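Local coordinates for protein possible flavin reductase (Haemophilus somnus 129PT, PDB 2R0X) that probably binds FMN and reduces flavins with NADPH as electron donor, at residues H20-S25 and R66-N71; L102-P107 and N115-I120; H31-S36 and E60-N65. All coordinates share one frame; numbering follows the deposited sequence. Where two conformers were deposited one is given.

Contact 1. Residues H20-S25 and R66-N71; sequences HIVTTS and RVLMVN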
loop_
_atom_site.group_PDB
_atom_site.type_symbol
_atom_site.label_atom_id
_atom_site.label_comp_id
_atom_site.label_asym_id
_atom_site.label_seq_id
_atom_site.Cartn_x
_atom_site.Cartn_y
_atom_site.Cartn_z
ATOM N N HIS A 20 3.599 -4.794 8.551
ATOM C CA HIS A 20 4.102 -6.108 8.172
ATOM C C HIS A 20 5.554 -6.236 8.605
ATOM O O HIS A 20 6.302 -5.234 8.700
ATOM C CB HIS A 20 4.052 -6.278 6.651
ATOM C CG HIS A 20 2.825 -5.795 6.015
ATOM N ND1 HIS A 20 1.726 -6.594 5.823
ATOM C CD2 HIS A 20 2.527 -4.559 5.568
ATOM C CE1 HIS A 20 0.780 -5.837 5.299
ATOM N NE2 HIS A 20 1.238 -4.600 5.133
ATOM N N ILE A 21 6.007 -7.468 8.836
ATOM C CA ILE A 21 7.417 -7.762 8.967
ATOM C C ILE A 21 7.784 -8.629 7.758
ATOM O O ILE A 21 7.169 -9.698 7.531
ATOM C CB ILE A 21 7.780 -8.416 10.291
ATOM C CG1 ILE A 21 7.563 -7.412 11.423
ATOM C CG2 ILE A 21 9.247 -8.866 10.263
ATOM C CD1 ILE A 21 7.676 -8.014 12.833
ATOM N N VAL A 22 8.674 -8.123 6.921
ATOM C CA VAL A 22 9.045 -8.756 5.661
ATOM C C VAL A 22 10.354 -9.468 5.902
ATOM O O VAL A 22 11.323 -8.849 6.306
ATOM C CB VAL A 22 9.159 -7.693 4.570
ATOM C CG1 VAL A 22 9.655 -8.337 3.246
ATOM C CG2 VAL A 22 7.782 -6.979 4.384
ATOM N N THR A 23 10.409 -10.768 5.609
ATOM C CA THR A 23 11.579 -11.570 5.956
ATOM C C THR A 23 12.069 -12.347 4.741
ATOM O O THR A 23 11.380 -12.541 3.765
ATOM C CB THR A 23 11.215 -12.587 7.036
ATOM O OG1 THR A 23 10.244 -13.469 6.519
ATOM C CG2 THR A 23 10.697 -11.903 8.307
ATOM N N THR A 24 13.305 -12.823 4.872
ATOM C CA THR A 24 13.919 -13.714 3.908
ATOM C C THR A 24 14.935 -14.568 4.682
ATOM O O THR A 24 15.281 -14.291 5.834
ATOM C CB THR A 24 14.554 -12.959 2.713
ATOM O OG1 THR A 24 14.861 -13.882 1.669
ATOM C CG2 THR A 24 15.819 -12.194 3.104
ATOM N N SER A 25 15.430 -15.595 3.993
ATOM C CA SER A 25 16.310 -16.612 4.565
ATOM C C SER A 25 17.660 -16.635 3.906
ATOM O O SER A 25 17.732 -16.549 2.673
ATOM C CB SER A 25 15.740 -17.964 4.228
ATOM O OG SER A 25 16.029 -18.196 2.855
ATOM N N ARG A 66 15.996 -13.618 -3.470
ATOM C CA ARG A 66 14.872 -13.530 -4.393
ATOM C C ARG A 66 13.581 -14.226 -3.965
ATOM O O ARG A 66 12.717 -14.551 -4.793
ATOM C CB ARG A 66 15.307 -13.901 -5.796
ATOM C CG ARG A 66 16.333 -12.916 -6.330
ATOM C CD ARG A 66 15.803 -11.492 -6.528
ATOM N NE ARG A 66 14.798 -11.436 -7.575
ATOM C CZ ARG A 66 15.080 -11.229 -8.858
ATOM N NH1 ARG A 66 16.309 -10.983 -9.276
ATOM N NH2 ARG A 66 14.098 -11.296 -9.730
ATOM N N VAL A 67 13.420 -14.330 -2.644
ATOM C CA VAL A 67 12.173 -14.761 -2.032
ATOM C C VAL A 67 11.956 -13.908 -0.804
ATOM O O VAL A 67 12.934 -13.398 -0.231
ATOM C CB VAL A 67 12.208 -16.263 -1.647
ATOM C CG1 VAL A 67 12.209 -17.149 -2.930
ATOM C CG2 VAL A 67 13.376 -16.603 -0.742
ATOM N N LEU A 68 10.703 -13.746 -0.398
ATOM C CA LEU A 68 10.402 -13.052 0.845
ATOM C C LEU A 68 9.070 -13.574 1.357
ATOM O O LEU A 68 8.252 -14.096 0.627
ATOM C CB LEU A 68 10.405 -11.534 0.671
ATOM C CG LEU A 68 9.453 -10.857 -0.281
ATOM C CD1 LEU A 68 8.041 -10.787 0.261
ATOM C CD2 LEU A 68 9.935 -9.442 -0.545
HETATM N N MSE A 69 8.861 -13.329 2.648
HETATM C CA MSE A 69 7.586 -13.561 3.324
HETATM C C MSE A 69 7.046 -12.230 3.823
HETATM O O MSE A 69 7.786 -11.503 4.501
HETATM C CB MSE A 69 7.826 -14.476 4.515
HETATM C CG MSE A 69 6.582 -14.793 5.332
HETATM SE SE MSE A 69 5.423 -16.166 4.655
HETATM C CE MSE A 69 6.759 -17.587 4.814
ATOM N N VAL A 70 5.795 -11.914 3.502
ATOM C CA VAL A 70 5.117 -10.776 4.117
ATOM C C VAL A 70 4.323 -11.328 5.301
ATOM O O VAL A 70 3.404 -12.107 5.118
ATOM C CB VAL A 70 4.187 -10.040 3.143
ATOM C CG1 VAL A 70 3.441 -8.917 3.839
ATOM C CG2 VAL A 70 5.028 -9.470 1.975
ATOM N N ASN A 71 4.716 -10.917 6.501
ATOM C CA ASN A 71 4.019 -11.310 7.739
ATOM C C ASN A 71 3.219 -10.126 8.271
ATOM O O ASN A 71 3.808 -9.190 8.853
ATOM C CB ASN A 71 5.064 -11.737 8.788
ATOM C CG ASN A 71 5.907 -12.890 8.334
ATOM O OD1 ASN A 71 5.450 -14.040 8.320
ATOM N ND2 ASN A 71 7.144 -12.609 7.956
#

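Contact 2. Residues L102-P107 and N115-I120; sequences LTTGSP and NFDCEI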
loop_
_atom_site.group_PDB
_atom_site.type_symbol
_atom_site.label_atom_id
_atom_site.label_comp_id
_atom_site.label_asym_id
_atom_site.label_seq_id
_atom_site.Cartn_x
_atom_site.Cartn_y
_atom_site.Cartn_z
ATOM N N LEU A 102 7.168 -21.901 5.057
ATOM C CA LEU A 102 6.131 -22.411 4.178
ATOM C C LEU A 102 6.816 -23.092 2.993
ATOM O O LEU A 102 7.145 -24.257 3.090
ATOM C CB LEU A 102 5.116 -21.324 3.788
ATOM C CG LEU A 102 4.143 -20.880 4.876
ATOM C CD1 LEU A 102 3.292 -19.668 4.368
ATOM C CD2 LEU A 102 3.237 -22.010 5.316
ATOM N N THR A 103 7.016 -22.379 1.900
ATOM C CA THR A 103 7.603 -22.913 0.692
ATOM C C THR A 103 9.001 -22.381 0.370
ATOM O O THR A 103 9.886 -23.153 -0.044
ATOM C CB THR A 103 6.636 -22.697 -0.505
ATOM O OG1 THR A 103 5.380 -23.368 -0.282
ATOM C CG2 THR A 103 7.264 -23.303 -1.748
ATOM N N THR A 104 9.214 -21.079 0.529
ATOM C CA THR A 104 10.476 -20.475 0.085
ATOM C C THR A 104 11.647 -20.599 1.048
ATOM O O THR A 104 12.773 -20.345 0.669
ATOM C CB THR A 104 10.319 -19.015 -0.271
ATOM O OG1 THR A 104 10.163 -18.259 0.922
ATOM C CG2 THR A 104 9.205 -18.757 -1.284
ATOM N N GLY A 105 11.366 -20.933 2.304
ATOM C CA GLY A 105 12.356 -20.829 3.337
ATOM C C GLY A 105 12.406 -19.484 4.034
ATOM O O GLY A 105 13.024 -19.372 5.110
ATOM N N SER A 106 11.716 -18.481 3.491
ATOM C CA SER A 106 11.615 -17.208 4.181
ATOM C C SER A 106 10.887 -17.439 5.518
ATOM O O SER A 106 9.883 -18.179 5.564
ATOM C CB SER A 106 10.824 -16.201 3.345
ATOM O OG SER A 106 11.472 -15.975 2.118
ATOM N N PRO A 107 11.341 -16.837 6.613
ATOM C CA PRO A 107 10.733 -17.122 7.916
ATOM C C PRO A 107 9.279 -16.649 8.028
ATOM O O PRO A 107 8.962 -15.486 7.767
ATOM C CB PRO A 107 11.620 -16.358 8.883
ATOM C CG PRO A 107 12.878 -16.148 8.191
ATOM C CD PRO A 107 12.592 -16.102 6.749
ATOM N N ASN A 115 0.158 -14.473 6.411
ATOM C CA ASN A 115 1.483 -14.790 5.936
ATOM C C ASN A 115 1.441 -15.055 4.432
ATOM O O ASN A 115 0.727 -15.954 3.998
ATOM C CB ASN A 115 2.078 -16.021 6.647
ATOM C CG ASN A 115 1.965 -15.951 8.181
ATOM O OD1 ASN A 115 0.999 -16.466 8.756
ATOM N ND2 ASN A 115 2.958 -15.361 8.834
ATOM N N PHE A 116 2.149 -14.248 3.656
ATOM C CA PHE A 116 2.231 -14.421 2.207
ATOM C C PHE A 116 3.660 -14.763 1.829
ATOM O O PHE A 116 4.557 -13.962 1.991
ATOM C CB PHE A 116 1.875 -13.129 1.469
ATOM C CG PHE A 116 0.551 -12.507 1.800
ATOM C CD1 PHE A 116 0.430 -11.597 2.829
ATOM C CD2 PHE A 116 -0.553 -12.770 1.040
ATOM C CE1 PHE A 116 -0.791 -10.958 3.084
ATOM C CE2 PHE A 116 -1.767 -12.098 1.285
ATOM C CZ PHE A 116 -1.849 -11.211 2.318
ATOM N N ASP A 117 3.877 -16.001 1.363
ATOM C CA ASP A 117 5.229 -16.447 0.959
ATOM C C ASP A 117 5.368 -16.223 -0.537
ATOM O O ASP A 117 4.488 -16.605 -1.269
ATOM C CB ASP A 117 5.397 -17.943 1.298
ATOM C CG ASP A 117 6.854 -18.340 1.422
ATOM O OD1 ASP A 117 7.724 -17.459 1.352
ATOM O OD2 ASP A 117 7.104 -19.556 1.607
ATOM N N CYS A 118 6.451 -15.557 -0.920
ATOM C CA CYS A 118 6.575 -14.995 -2.252
ATOM C C CYS A 118 7.924 -15.217 -2.898
ATOM O O CYS A 118 8.960 -15.332 -2.271
ATOM C CB CYS A 118 6.367 -13.479 -2.186
ATOM S SG CYS A 118 4.843 -12.884 -1.420
ATOM N N GLU A 119 7.845 -15.237 -4.230
ATOM C CA GLU A 119 9.016 -15.148 -5.083
ATOM C C GLU A 119 9.146 -13.729 -5.593
ATOM O O GLU A 119 8.158 -13.142 -6.023
ATOM C CB GLU A 119 8.878 -16.104 -6.283
ATOM C CG GLU A 119 8.942 -17.578 -5.861
ATOM C CD GLU A 119 8.565 -18.575 -6.925
ATOM O OE1 GLU A 119 8.090 -18.194 -8.022
ATOM O OE2 GLU A 119 8.704 -19.783 -6.606
ATOM N N ILE A 120 10.362 -13.173 -5.555
ATOM C CA ILE A 120 10.583 -11.781 -6.018
ATOM C C ILE A 120 10.850 -11.922 -7.495
ATOM O O ILE A 120 11.971 -12.195 -7.922
ATOM C CB ILE A 120 11.751 -11.118 -5.293
ATOM C CG1 ILE A 120 11.531 -11.105 -3.770
ATOM C CG2 ILE A 120 11.972 -9.676 -5.820
ATOM C CD1 ILE A 120 12.653 -10.552 -2.978
HETATM O O HOH W 1 8.876 -20.040 3.783
#

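Contact 3. Residues H31-S36 and E60-N65; sequences HGFTAS and EHFVKN. With ACT (acetate ion), chain F; SO4 (sulfate ion), chain I.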
loop_
_atom_site.group_PDB
_atom_site.type_symbol
_atom_site.label_atom_id
_atom_site.label_comp_id
_atom_site.label_asym_id
_atom_site.label_seq_id
_atom_site.Cartn_x
_atom_site.Cartn_y
_atom_site.Cartn_z
ATOM N N HIS A 31 16.700 -12.753 8.010
ATOM C CA HIS A 31 16.771 -11.297 7.818
ATOM C C HIS A 31 15.351 -10.793 7.714
ATOM O O HIS A 31 14.511 -11.436 7.110
ATOM C CB HIS A 31 17.542 -10.933 6.549
ATOM C CG HIS A 31 18.898 -11.528 6.536
ATOM N ND1 HIS A 31 19.968 -10.963 7.183
ATOM C CD2 HIS A 31 19.340 -12.696 6.029
ATOM C CE1 HIS A 31 21.033 -11.731 7.031
ATOM N NE2 HIS A 31 20.678 -12.790 6.326
ATOM N N GLY A 32 15.090 -9.636 8.265
ATOM C CA GLY A 32 13.764 -9.058 8.046
ATOM C C GLY A 32 13.726 -7.604 8.410
ATOM O O GLY A 32 14.661 -7.071 8.992
ATOM N N PHE A 33 12.610 -6.962 8.097
ATOM C CA PHE A 33 12.394 -5.555 8.376
ATOM C C PHE A 33 10.903 -5.261 8.446
ATOM O O PHE A 33 10.105 -5.874 7.780
ATOM C CB PHE A 33 13.090 -4.640 7.342
ATOM C CG PHE A 33 12.526 -4.725 5.944
ATOM C CD1 PHE A 33 12.925 -5.724 5.080
ATOM C CD2 PHE A 33 11.612 -3.791 5.450
ATOM C CE1 PHE A 33 12.441 -5.820 3.801
ATOM C CE2 PHE A 33 11.122 -3.911 4.116
ATOM C CZ PHE A 33 11.546 -4.930 3.326
ATOM N N THR A 34 10.569 -4.255 9.248
ATOM C CA THR A 34 9.190 -3.753 9.330
ATOM C C THR A 34 8.880 -2.899 8.107
ATOM O O THR A 34 9.679 -2.026 7.745
ATOM C CB THR A 34 8.981 -2.977 10.620
ATOM O OG1 THR A 34 9.285 -3.846 11.699
ATOM C CG2 THR A 34 7.546 -2.480 10.767
ATOM N N ALA A 35 7.708 -3.112 7.518
ATOM C CA ALA A 35 7.265 -2.335 6.349
ATOM C C ALA A 35 5.806 -1.980 6.450
ATOM O O ALA A 35 4.985 -2.761 6.912
ATOM C CB ALA A 35 7.469 -3.156 5.079
ATOM N N SER A 36 5.490 -0.800 5.939
ATOM C CA SER A 36 4.109 -0.416 5.687
ATOM C C SER A 36 3.782 -0.327 4.185
ATOM O O SER A 36 2.599 -0.401 3.791
ATOM C CB SER A 36 3.798 0.927 6.336
ATOM O OG SER A 36 4.798 1.886 6.016
ATOM N N GLU A 60 20.414 -6.193 0.408
ATOM C CA GLU A 60 21.104 -7.149 -0.447
ATOM C C GLU A 60 20.736 -8.613 -0.140
ATOM O O GLU A 60 20.922 -9.475 -1.006
ATOM C CB GLU A 60 22.620 -6.935 -0.438
ATOM C CG GLU A 60 23.055 -5.610 -1.061
ATOM C CD GLU A 60 22.823 -5.490 -2.577
ATOM O OE1 GLU A 60 22.482 -6.474 -3.256
ATOM O OE2 GLU A 60 23.003 -4.376 -3.099
ATOM N N HIS A 61 20.192 -8.891 1.050
ATOM C CA HIS A 61 19.726 -10.223 1.346
ATOM C C HIS A 61 18.516 -10.587 0.497
ATOM O O HIS A 61 18.374 -11.689 0.004
ATOM C CB HIS A 61 19.390 -10.312 2.857
ATOM C CG HIS A 61 20.539 -9.916 3.759
ATOM N ND1 HIS A 61 21.667 -10.697 3.907
ATOM C CD2 HIS A 61 20.741 -8.828 4.540
ATOM C CE1 HIS A 61 22.512 -10.102 4.731
ATOM N NE2 HIS A 61 21.973 -8.971 5.139
ATOM N N PHE A 62 17.652 -9.609 0.250
ATOM C CA PHE A 62 16.482 -9.810 -0.583
ATOM C C PHE A 62 16.893 -9.962 -2.059
ATOM O O PHE A 62 16.372 -10.790 -2.782
ATOM C CB PHE A 62 15.458 -8.687 -0.337
ATOM C CG PHE A 62 14.821 -8.812 1.011
ATOM C CD1 PHE A 62 13.686 -9.560 1.200
ATOM C CD2 PHE A 62 15.461 -8.277 2.128
ATOM C CE1 PHE A 62 13.122 -9.707 2.494
ATOM C CE2 PHE A 62 14.949 -8.494 3.440
ATOM C CZ PHE A 62 13.761 -9.154 3.591
ATOM N N VAL A 63 17.814 -9.127 -2.493
ATOM C CA VAL A 63 18.340 -9.215 -3.862
ATOM C C VAL A 63 18.973 -10.587 -4.095
ATOM O O VAL A 63 18.820 -11.174 -5.170
ATOM C CB VAL A 63 19.362 -8.078 -4.158
ATOM C CG1 VAL A 63 20.008 -8.265 -5.531
ATOM C CG2 VAL A 63 18.668 -6.770 -4.088
ATOM N N LYS A 64 19.755 -11.060 -3.138
ATOM C CA LYS A 64 20.498 -12.326 -3.291
ATOM C C LYS A 64 19.516 -13.497 -3.326
ATOM O O LYS A 64 19.591 -14.386 -4.187
ATOM C CB LYS A 64 21.466 -12.525 -2.117
ATOM C CG LYS A 64 22.099 -13.910 -2.042
ATOM N N ASN A 65 18.578 -13.527 -2.370
ATOM C CA ASN A 65 17.692 -14.699 -2.211
ATOM C C ASN A 65 16.549 -14.775 -3.182
ATOM O O ASN A 65 16.124 -15.838 -3.617
ATOM C CB ASN A 65 17.085 -14.765 -0.823
ATOM C CG ASN A 65 18.116 -14.868 0.230
ATOM O OD1 ASN A 65 19.285 -15.160 -0.068
ATOM N ND2 ASN A 65 17.719 -14.650 1.472
HETATM C C ACT F . 22.585 -14.067 3.142
HETATM O O ACT F . 23.445 -13.216 3.281
HETATM O OXT ACT F . 22.006 -14.338 4.193
HETATM C CH3 ACT F . 22.412 -14.846 1.868
HETATM S S SO4 I . 23.137 -8.276 8.742
HETATM O O1 SO4 I . 23.295 -9.733 8.622
HETATM O O2 SO4 I . 23.097 -7.686 7.398
HETATM O O3 SO4 I . 24.287 -7.733 9.491
HETATM O O4 SO4 I . 21.922 -8.012 9.515
#

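Contact 1. Residues H20-S25 and R66-N71
Strands 20-25 and 67-71 run antiparallel as neighbours in the sheet, their axes 4.5 Å apart and their directions 152° from each other. Ile21 with Asn71 and Thr23 with Met69 are hydrogen-bonded pairs; Val22 with Val70, between them, is a non-hydrogen-bonded pair. At the Thr23 pair the bonds are matched, Thr23 N to Met69 O and Met69 N to Thr23 O both 2.9 Å and both in the plane of the accepting carbonyl. The Ile21 pair is less regular. Ile21 N reaches Asn71 O in plane at 2.8 Å, but Ile21 O is gripped twice by Asn71, through its backbone N and through side-chain ND2 at 2.9 Å, each donor standing above the carbonyl plane. With CG anti to its carbonyl carbon (chi1 -60°), the Asn71 amide folds back over the neighbouring strand, while its OD1 takes bonds from Leu109 N and Asn115 ND2. On the same face Thr23 OG1 lies alongside Met69 CB (selenomethionine here) at 3.3 Å and bonds to Pro107 O. The other face is mostly apolar: Val22 CG1 meets Leu68 CD2 at 4.0 Å, and Phe62 of helix 59-65 covers both. His20 ND1 is hydrogen-bonded to Thr72 OG1 and packs 3.5 Å from Val70 CG1. Where the backbone ladder ends, Thr24 turns OG1 anti to its N (chi1 -167°) and donates to Val67 O at 2.7 Å, extending the ladder by one rung; Asn65 ND2 is its second partner. Asn71 and Thr23 thus bury polar groups between the sheet and loop 102-107, and Thr24 beside helix 59-65, with hydrogen bonds met by neighbouring strands, loop and helix.

Contact 2. Residues L102-P107 and N115-I120
One buried carboxylate, that of Asp117, carries all the direct hydrogen bonds between loop 102-107 and strand 115-120, and none of its partners here is a positively charged side chain. Its CG stands anti to the backbone N (chi1 -158°), which sends the group out from the strand into the curve of the loop. Asp117 OD2 takes two consecutive amides: Thr103 N at 2.8 Å, nearly along the C-O axis, and Thr104 N in an almost straight bond (174°) from above the carboxylate plane. A water adds a third grip on OD2, donating to it and to Ser106 O while accepting from Leu102 N and weakly from Gly105 N, so spanning the two ends of the turn. Asp117 OD1 meets Thr104 tip to tip, receiving the OG1 proton at 2.6 Å on its syn lone pair. So many donors would be expected to stabilise the ionised acid. Thr104 OG1 holds the crowded position between its backbone N and carbonyl carbon (chi1 73°), and there it also accepts from Ser106 N at 3.0 Å, an ST turn, and from Ser106 OG. Gly105, at the bend, has positive phi, at which a side chain would press on the carbonyl of Thr104. The loop links short strands 99-100 and 108-109 and is fixed here against strand 114-126 of the barrel sheet. Carbon atoms pack round the polar centre: Leu102 runs alongside Asp117, head to tail, CB 3.4 Å from OD2, and Thr104 CG2 rests 3.6 Å from Cys118 O. Thr103 turns its hydroxyl to Asp138 on strand 129-141.

Contact 3. Residues H31-S36 and E60-N65
Helix 60-65 crosses strand 31-35 with the two axes 9.4 Å apart and their directions at 125°, so the gap is bridged mainly by side chains, Phe62 reaching as far as the strand backbone at Gly32. At the outer end the imidazoles of His31 and His61 lie face to face, planes 12° from parallel and centroids 3.5 Å apart. Each ring has CG anti to its own carbonyl carbon, and His61 CB also sits over the His31 ring, a CH-pi contact. No hydrogen bond joins the two histidines; three of their four nitrogens donate to anions. An acetate ion spans the pair, OXT accepting from His31 NE2 at 3.0 Å and its other oxygen O from His61 ND1 at 3.1 Å. A sulfate, like the acetate probably from the crystallisation liquor, takes His61 NE2 on its O2 at 2.8 Å. With both ring nitrogens of His61 donating, that ring is probably protonated, and the anions would offset the charge. Deeper in, Phe33 turns the edge of its ring to the face of Phe62 in an offset edge-to-face pair, planes at 83°, with Phe33 CE1 3.6 Å from Phe62 CZ. Phe33 takes the crowded first torsion, and Val22 and Ile52 of adjoining strands border the pair. This is helix-on-sheet packing of the split barrel: helix 59-65 lies against strand 30-43 through an aromatic core, with a histidine stack at the margin where crystallisation anions are bound.

Overall arrangement
Contact 1 is the hub: its centre lies about 6 Å from that of each other contact, while the centres of contacts 2 and 3 are about 12 Å apart. Strand 17-25 pairs with strand 30-43 of contact 3, Val22 N bonding to Phe33 O at 2.8 Å, and strand 67-72 pairs with strand 114-126 of contact 2 through Leu68 O and Cys118 N, also 2.8 Å apart. Loop 102-107 closes over one face of contact 1, and helix 59-65 over the other. Contacts 2 and 3 meet where Ile120 CD1 packs 3.7 Å from Phe62 O. At contact 3 an acetate and a sulfate sit at the histidine pair, and another sulfate lies about 3 Å from the Phe33 side chain.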